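PDB 6SLN: RagA protein from Porphyromonas gingivalis, which is an outer-membrane beta-barrel receptor of the TonB-dependent family that probably imports nutrients, possibly peptides, using energy passed on through TonB. Local coordinates for residues P842-G847 and Y865-W870; A924-L929 and D971-G976. All coordinates share one frame; numbering follows the deposited sequence.

Contact 1 (P842-G847 and Y865-W870)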
ATOM      1  N   PRO A 842     -42.300  -2.934   1.664  1.00 54.15           N
ATOM      2  CA  PRO A 842     -43.532  -2.363   2.247  1.00 55.65           C
ATOM      3  C   PRO A 842     -44.340  -1.614   1.205  1.00 54.66           C
ATOM      4  O   PRO A 842     -43.800  -0.752   0.499  1.00 64.80           O
ATOM      5  CB  PRO A 842     -43.007  -1.412   3.335  1.00 51.18           C
ATOM      6  CG  PRO A 842     -41.661  -1.938   3.673  1.00 48.91           C
ATOM      7  CD  PRO A 842     -41.095  -2.493   2.386  1.00 52.67           C
ATOM      8  N   PRO A 843     -45.646  -1.899   1.092  1.00 46.36           N
ATOM      9  CA  PRO A 843     -46.437  -1.324  -0.012  1.00 49.40           C
ATOM     10  C   PRO A 843     -46.871   0.109   0.213  1.00 54.71           C
ATOM     11  O   PRO A 843     -47.190   0.791  -0.771  1.00 55.32           O
ATOM     12  CB  PRO A 843     -47.680  -2.241  -0.089  1.00 45.20           C
ATOM     13  CG  PRO A 843     -47.432  -3.355   0.888  1.00 45.83           C
ATOM     14  CD  PRO A 843     -46.443  -2.835   1.895  1.00 45.46           C
ATOM     15  N   ILE A 844     -46.902   0.588   1.458  1.00 53.78           N
ATOM     16  CA  ILE A 844     -47.499   1.878   1.788  1.00 52.34           C
ATOM     17  C   ILE A 844     -46.428   2.809   2.365  1.00 48.45           C
ATOM     18  O   ILE A 844     -45.741   2.466   3.336  1.00 48.49           O
ATOM     19  CB  ILE A 844     -48.706   1.690   2.727  1.00 49.66           C
ATOM     20  CG1 ILE A 844     -49.778   0.891   1.967  1.00 55.99           C
ATOM     21  CG2 ILE A 844     -49.242   3.034   3.205  1.00 47.89           C
ATOM     22  CD1 ILE A 844     -51.010   0.453   2.775  1.00 47.33           C
ATOM     23  N   THR A 845     -46.290   3.985   1.748  1.00 47.36           N
ATOM     24  CA  THR A 845     -45.265   4.970   2.059  1.00 43.32           C
ATOM     25  C   THR A 845     -45.929   6.334   2.126  1.00 57.05           C
ATOM     26  O   THR A 845     -46.489   6.795   1.128  1.00 63.89           O
ATOM     27  CB  THR A 845     -44.176   4.987   0.985  1.00 42.45           C
ATOM     28  OG1 THR A 845     -43.634   3.672   0.820  1.00 46.28           O
ATOM     29  CG2 THR A 845     -43.058   5.956   1.370  1.00 41.83           C
ATOM     30  N   GLY A 846     -45.839   6.994   3.279  1.00 60.53           N
ATOM     31  CA  GLY A 846     -46.375   8.332   3.404  1.00 59.64           C
ATOM     32  C   GLY A 846     -45.638   9.174   4.426  1.00 55.13           C
ATOM     33  O   GLY A 846     -44.675   8.743   5.068  1.00 56.76           O
ATOM     34  N   GLY A 847     -46.107  10.408   4.543  1.00 50.94           N
ATOM     35  CA  GLY A 847     -45.647  11.327   5.561  1.00 49.85           C
ATOM     36  C   GLY A 847     -46.611  12.488   5.644  1.00 53.83           C
ATOM     37  O   GLY A 847     -47.455  12.686   4.762  1.00 53.49           O
ATOM     38  N   TYR A 865     -44.340   7.603   7.587  1.00 52.58           N
ATOM     39  CA  TYR A 865     -44.757   6.266   7.982  1.00 56.39           C
ATOM     40  C   TYR A 865     -44.476   5.243   6.885  1.00 61.95           C
ATOM     41  O   TYR A 865     -44.336   5.565   5.698  1.00 57.86           O
ATOM     42  CB  TYR A 865     -46.237   6.233   8.376  1.00 52.74           C
ATOM     43  CG  TYR A 865     -47.174   6.823   7.359  1.00 51.75           C
ATOM     44  CD1 TYR A 865     -47.464   8.178   7.362  1.00 54.31           C
ATOM     45  CD2 TYR A 865     -47.796   6.020   6.416  1.00 55.85           C
ATOM     46  CE1 TYR A 865     -48.333   8.723   6.439  1.00 57.89           C
ATOM     47  CE2 TYR A 865     -48.670   6.554   5.487  1.00 57.71           C
ATOM     48  CZ  TYR A 865     -48.935   7.902   5.506  1.00 59.39           C
ATOM     49  OH  TYR A 865     -49.789   8.427   4.577  1.00 60.63           O
ATOM     50  N   ILE A 866     -44.379   3.993   7.326  1.00 60.48           N
ATOM     51  CA  ILE A 866     -44.140   2.834   6.483  1.00 52.16           C
ATOM     52  C   ILE A 866     -45.122   1.769   6.955  1.00 55.95           C
ATOM     53  O   ILE A 866     -44.940   1.187   8.027  1.00 56.55           O
ATOM     54  CB  ILE A 866     -42.689   2.342   6.578  1.00 45.44           C
ATOM     55  CG1 ILE A 866     -41.732   3.416   6.070  1.00 50.14           C
ATOM     56  CG2 ILE A 866     -42.488   1.049   5.815  1.00 40.76           C
ATOM     57  CD1 ILE A 866     -41.749   3.591   4.571  1.00 60.75           C
ATOM     58  N   VAL A 867     -46.169   1.530   6.171  1.00 59.89           N
ATOM     59  CA  VAL A 867     -47.255   0.619   6.523  1.00 60.33           C
ATOM     60  C   VAL A 867     -47.192  -0.607   5.623  1.00 58.52           C
ATOM     61  O   VAL A 867     -46.938  -0.494   4.421  1.00 53.33           O
ATOM     62  CB  VAL A 867     -48.625   1.312   6.395  1.00 56.84           C
ATOM     63  CG1 VAL A 867     -49.746   0.355   6.766  1.00 50.12           C
ATOM     64  CG2 VAL A 867     -48.664   2.565   7.259  1.00 55.36           C
ATOM     65  N   GLY A 868     -47.437  -1.778   6.200  1.00 58.10           N
ATOM     66  CA  GLY A 868     -47.294  -3.001   5.447  1.00 54.59           C
ATOM     67  C   GLY A 868     -45.931  -3.647   5.538  1.00 58.47           C
ATOM     68  O   GLY A 868     -45.702  -4.659   4.857  1.00 55.81           O
ATOM     69  N   LYS A 869     -45.031  -3.109   6.368  1.00 57.08           N
ATOM     70  CA  LYS A 869     -43.733  -3.724   6.611  1.00 51.09           C
ATOM     71  C   LYS A 869     -43.874  -4.879   7.599  1.00 50.10           C
ATOM     72  O   LYS A 869     -44.493  -4.739   8.661  1.00 62.37           O
ATOM     73  CB  LYS A 869     -42.739  -2.676   7.128  1.00 45.44           C
ATOM     74  CG  LYS A 869     -41.315  -3.174   7.386  1.00 43.86           C
ATOM     75  CD  LYS A 869     -40.294  -2.086   7.015  1.00 47.70           C
ATOM     76  CE  LYS A 869     -39.005  -2.173   7.813  1.00 45.68           C
ATOM     77  NZ  LYS A 869     -38.288  -3.486   7.748  1.00 45.41           N
ATOM     78  N   TRP A 870     -43.338  -6.030   7.217  1.00 46.10           N
ATOM     79  CA  TRP A 870     -43.129  -7.161   8.098  1.00 41.75           C
ATOM     80  C   TRP A 870     -41.638  -7.456   8.133  1.00 51.10           C
ATOM     81  O   TRP A 870     -40.861  -6.974   7.299  1.00 52.00           O
ATOM     82  CB  TRP A 870     -43.929  -8.389   7.638  1.00 46.24           C
ATOM     83  CG  TRP A 870     -45.369  -8.039   7.365  1.00 51.54           C
ATOM     84  CD1 TRP A 870     -45.879  -7.491   6.216  1.00 52.89           C
ATOM     85  CD2 TRP A 870     -46.477  -8.156   8.278  1.00 44.75           C
ATOM     86  NE1 TRP A 870     -47.238  -7.283   6.358  1.00 61.48           N
ATOM     87  CE2 TRP A 870     -47.625  -7.683   7.610  1.00 49.37           C
ATOM     88  CE3 TRP A 870     -46.610  -8.630   9.581  1.00 49.80           C
ATOM     89  CZ2 TRP A 870     -48.879  -7.671   8.204  1.00 54.42           C
ATOM     90  CZ3 TRP A 870     -47.873  -8.610  10.179  1.00 52.93           C
ATOM     91  CH2 TRP A 870     -48.980  -8.131   9.493  1.00 54.29           C
TER
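Pro-842, still in the loop ahead of the strand, packs its ring along the aliphatic part of Lys-869. CG of Pro-842 is 3.6 Å from CD of Lys-869, while CB of Pro-842 meets the CG2 branch of Ile-866. The Lys-869 chain bends on past this ring to Gly-975 O, its hydrogen-bond partner. Pro-843 turns CD to the carbonyl oxygens of Val-867 and Gly-868; at the positive phi of Gly-868 (92°) a CB would run into both the preceding carbonyl and Pro-843 CD, so glycine fits here. At Ile-844 the strand begins. Its N donates to Val-867 O nearly along the C=O axis, and its O accepts from Val-867 N at 3.0 Å, with the donor above the carbonyl plane. The side chains of this hydrogen-bonded pair flank each other, CG2 of Ile-844 against CB of Val-867 (3.7 Å). The two strands belong to the antiparallel hairpin 844-853/857-873, two neighbouring staves of the TonB-dependent receptor barrel; strand 752-764 continues the wall beyond Ile-844. Thr-845, on the other face with Gln-130, opposes Ile-866 in a non-hydrogen-bonded pair. Gly-846 closes a second hydrogen-bonded pair, its N donating almost straight to Tyr-865 O (176°) and its O accepting from Tyr-865 N at 2.8 Å. With CG in the crowded position between N and carbonyl carbon (chi1 52°), the Tyr-865 ring folds over Gly-846 where a CB would stand, and Gly-846 CA makes a CH-pi contact 3.6 Å from the ring centroid.

Contact 2 (A924-L929 and D971-G976)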
ATOM      1  N   ALA A 924     -43.683  -4.931  11.299  1.00 46.98           N
ATOM      2  CA  ALA A 924     -42.683  -3.894  11.502  1.00 43.63           C
ATOM      3  C   ALA A 924     -43.090  -2.551  10.889  1.00 48.70           C
ATOM      4  O   ALA A 924     -42.220  -1.719  10.598  1.00 53.52           O
ATOM      5  CB  ALA A 924     -41.327  -4.350  10.955  1.00 41.22           C
ATOM      6  N   SER A 925     -44.387  -2.316  10.699  1.00 48.31           N
ATOM      7  CA  SER A 925     -44.845  -1.004  10.259  1.00 52.55           C
ATOM      8  C   SER A 925     -44.645   0.023  11.369  1.00 57.21           C
ATOM      9  O   SER A 925     -44.560  -0.316  12.557  1.00 59.57           O
ATOM     10  CB  SER A 925     -46.319  -1.048   9.850  1.00 43.93           C
ATOM     11  OG  SER A 925     -46.628  -2.267   9.216  1.00 45.15           O
ATOM     12  N   PHE A 926     -44.571   1.296  10.980  1.00 42.98           N
ATOM     13  CA  PHE A 926     -44.268   2.299  11.991  1.00 52.24           C
ATOM     14  C   PHE A 926     -44.588   3.698  11.492  1.00 54.36           C
ATOM     15  O   PHE A 926     -44.528   3.981  10.297  1.00 58.22           O
ATOM     16  CB  PHE A 926     -42.799   2.238  12.427  1.00 49.15           C
ATOM     17  CG  PHE A 926     -41.815   2.575  11.332  1.00 50.61           C
ATOM     18  CD1 PHE A 926     -41.357   3.879  11.160  1.00 51.11           C
ATOM     19  CD2 PHE A 926     -41.327   1.586  10.488  1.00 49.45           C
ATOM     20  CE1 PHE A 926     -40.430   4.184  10.156  1.00 46.25           C
ATOM     21  CE2 PHE A 926     -40.397   1.890   9.499  1.00 45.80           C
ATOM     22  CZ  PHE A 926     -39.951   3.192   9.340  1.00 39.64           C
ATOM     23  N   LEU A 927     -44.925   4.562  12.438  1.00 61.19           N
ATOM     24  CA  LEU A 927     -45.009   5.998  12.237  1.00 56.64           C
ATOM     25  C   LEU A 927     -43.904   6.641  13.062  1.00 61.31           C
ATOM     26  O   LEU A 927     -43.730   6.310  14.239  1.00 58.39           O
ATOM     27  CB  LEU A 927     -46.378   6.511  12.662  1.00 45.64           C
ATOM     28  CG  LEU A 927     -46.568   7.965  13.069  1.00 46.26           C
ATOM     29  CD1 LEU A 927     -46.582   8.839  11.843  1.00 46.61           C
ATOM     30  CD2 LEU A 927     -47.872   8.127  13.858  1.00 47.50           C
ATOM     31  N   ARG A 928     -43.131   7.520  12.445  1.00 58.37           N
ATOM     32  CA  ARG A 928     -42.024   8.164  13.134  1.00 52.01           C
ATOM     33  C   ARG A 928     -42.188   9.671  13.049  1.00 55.92           C
ATOM     34  O   ARG A 928     -42.312  10.229  11.953  1.00 62.15           O
ATOM     35  CB  ARG A 928     -40.686   7.735  12.544  1.00 47.71           C
ATOM     36  CG  ARG A 928     -39.551   7.780  13.549  1.00 49.41           C
ATOM     37  CD  ARG A 928     -38.507   6.742  13.176  1.00 53.49           C
ATOM     38  NE  ARG A 928     -38.489   5.626  14.104  1.00 60.94           N
ATOM     39  CZ  ARG A 928     -37.808   4.500  13.922  1.00 56.02           C
ATOM     40  NH1 ARG A 928     -37.082   4.328  12.827  1.00 38.45           N
ATOM     41  NH2 ARG A 928     -37.858   3.544  14.851  1.00 63.72           N
ATOM     42  N   LEU A 929     -42.214  10.322  14.202  1.00 54.61           N
ATOM     43  CA  LEU A 929     -42.039  11.766  14.253  1.00 51.10           C
ATOM     44  C   LEU A 929     -40.586  12.019  13.902  1.00 48.12           C
ATOM     45  O   LEU A 929     -39.703  11.871  14.744  1.00 57.24           O
ATOM     46  CB  LEU A 929     -42.395  12.308  15.632  1.00 48.21           C
ATOM     47  CG  LEU A 929     -42.221  13.809  15.827  1.00 57.67           C
ATOM     48  CD1 LEU A 929     -42.854  14.578  14.681  1.00 60.08           C
ATOM     49  CD2 LEU A 929     -42.803  14.252  17.164  1.00 60.53           C
ATOM     50  N   ASP A 971     -35.790  -1.491  16.606  1.00 48.13           N
ATOM     51  CA  ASP A 971     -36.135  -0.533  15.562  1.00 52.80           C
ATOM     52  C   ASP A 971     -36.861  -1.240  14.418  1.00 52.16           C
ATOM     53  O   ASP A 971     -36.261  -2.079  13.723  1.00 52.50           O
ATOM     54  CB  ASP A 971     -34.868   0.176  15.055  1.00 39.56           C
ATOM     55  CG  ASP A 971     -35.174   1.338  14.116  1.00 41.98           C
ATOM     56  OD1 ASP A 971     -36.375   1.601  13.834  1.00 37.80           O
ATOM     57  OD2 ASP A 971     -34.204   1.987  13.646  1.00 43.97           O
ATOM     58  N   PRO A 972     -38.141  -0.930  14.186  1.00 39.12           N
ATOM     59  CA  PRO A 972     -38.824  -1.521  13.024  1.00 56.63           C
ATOM     60  C   PRO A 972     -38.179  -1.128  11.698  1.00 55.90           C
ATOM     61  O   PRO A 972     -38.271  -1.889  10.731  1.00 53.60           O
ATOM     62  CB  PRO A 972     -40.267  -1.004  13.154  1.00 59.09           C
ATOM     63  CG  PRO A 972     -40.182   0.219  14.024  1.00 49.06           C
ATOM     64  CD  PRO A 972     -38.970   0.056  14.897  1.00 39.55           C
ATOM     65  N   GLU A 973     -37.492   0.015  11.632  1.00 54.17           N
ATOM     66  CA  GLU A 973     -36.804   0.395  10.404  1.00 51.96           C
ATOM     67  C   GLU A 973     -35.537  -0.412  10.165  1.00 47.83           C
ATOM     68  O   GLU A 973     -35.068  -0.489   9.027  1.00 46.63           O
ATOM     69  CB  GLU A 973     -36.456   1.884  10.431  1.00 51.67           C
ATOM     70  CG  GLU A 973     -35.974   2.460   9.098  1.00 52.69           C
ATOM     71  CD  GLU A 973     -35.857   3.974   9.141  1.00 57.54           C
ATOM     72  OE1 GLU A 973     -35.370   4.590   8.166  1.00 61.92           O
ATOM     73  OE2 GLU A 973     -36.263   4.556  10.166  1.00 60.91           O
ATOM     74  N   ALA A 974     -34.971  -1.019  11.197  1.00 43.00           N
ATOM     75  CA  ALA A 974     -33.603  -1.516  11.099  1.00 40.06           C
ATOM     76  C   ALA A 974     -33.592  -2.926  10.516  1.00 39.52           C
ATOM     77  O   ALA A 974     -33.298  -3.917  11.180  1.00 40.58           O
ATOM     78  CB  ALA A 974     -32.919  -1.465  12.458  1.00 35.23           C
ATOM     79  N   GLY A 975     -33.881  -2.998   9.237  1.00 35.22           N
ATOM     80  CA  GLY A 975     -33.781  -4.265   8.538  1.00 37.18           C
ATOM     81  C   GLY A 975     -34.785  -4.347   7.408  1.00 48.33           C
ATOM     82  O   GLY A 975     -35.610  -3.464   7.202  1.00 53.02           O
ATOM     83  N   GLY A 976     -34.689  -5.439   6.668  1.00 51.70           N
ATOM     84  CA  GLY A 976     -35.599  -5.609   5.564  1.00 48.07           C
ATOM     85  C   GLY A 976     -36.512  -6.779   5.815  1.00 47.58           C
ATOM     86  O   GLY A 976     -37.677  -6.616   6.208  1.00 54.56           O
TER
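The guanidinium of Arg-928 presents its edge to two carboxylates at once. Both terminal nitrogens, NH1 and NH2, converge on one oxygen, OD1 of Asp-971, the NH2 bond being the shorter at 2.6 Å. Although OD1 lies in the guanidinium plane, the two flat groups are turned 55° apart: NH1 comes in on the syn lone pair, whereas NH2 meets OD1 from above the carboxylate plane. NH1 also forms a salt bridge with OE2 of Glu-973 (2.8 Å), a bent, weak hydrogen bond between nearly coplanar groups. A bend at chi3 (-109°) in Arg-928 and the extended chain of Glu-973 bring these tips together. OD1 of Asp-971 takes a third bond, from the backbone N of Glu-973, making an Asx turn within the type I turn Asp-971 to Ala-974. This loop, between strands 951-964 and 978-979, thus packs against strand 921-937 of the receptor barrel. The positive charge of Arg-928 probably offsets the mutual repulsion of the two carboxylates and favours their ionised forms. Asn-985 hydrogen-bonds OD2 of Asp-971, and a hydrogen bond from the backbone N of Thr-133 to OE1 of Glu-973 ties the loop to the plug. Beside the salt bridges, the Phe-926 side chain slants across Pro-972, Phe-926 CB 3.7 Å from Pro-972 CG. With CG in the crowded position between N and carbonyl carbon (chi1 65°), the ring reaches Glu-973, Phe-926 CZ lying 3.9 Å from Glu-973 CB. Just before the strand, Ala-924 packs its CB on Pro-972 CB (4.1 Å).

How the contacts relate
Contacts 1 and 2 follow one another along the chain, with centres about 9 Å apart, and meet through neighbouring barrel strands: 857-873 supplies one segment of contact 1 and 921-937 one of contact 2. The backbone N of Ile-866 lies 3.0 Å from the O of Phe-926, a probable hydrogen bond continuing the barrel wall from one contact to the other. Lys-869 is a second tie, joining the hairpin of contact 1 to the loop of contact 2: its NZ is 2.7 Å from Gly-975 O and its CE packs against Pro-972 O at 3.0 Å. The lipid-binding residues, such as Phe-501 and Tyr-525, belong to other strands of the barrel and to neither contact.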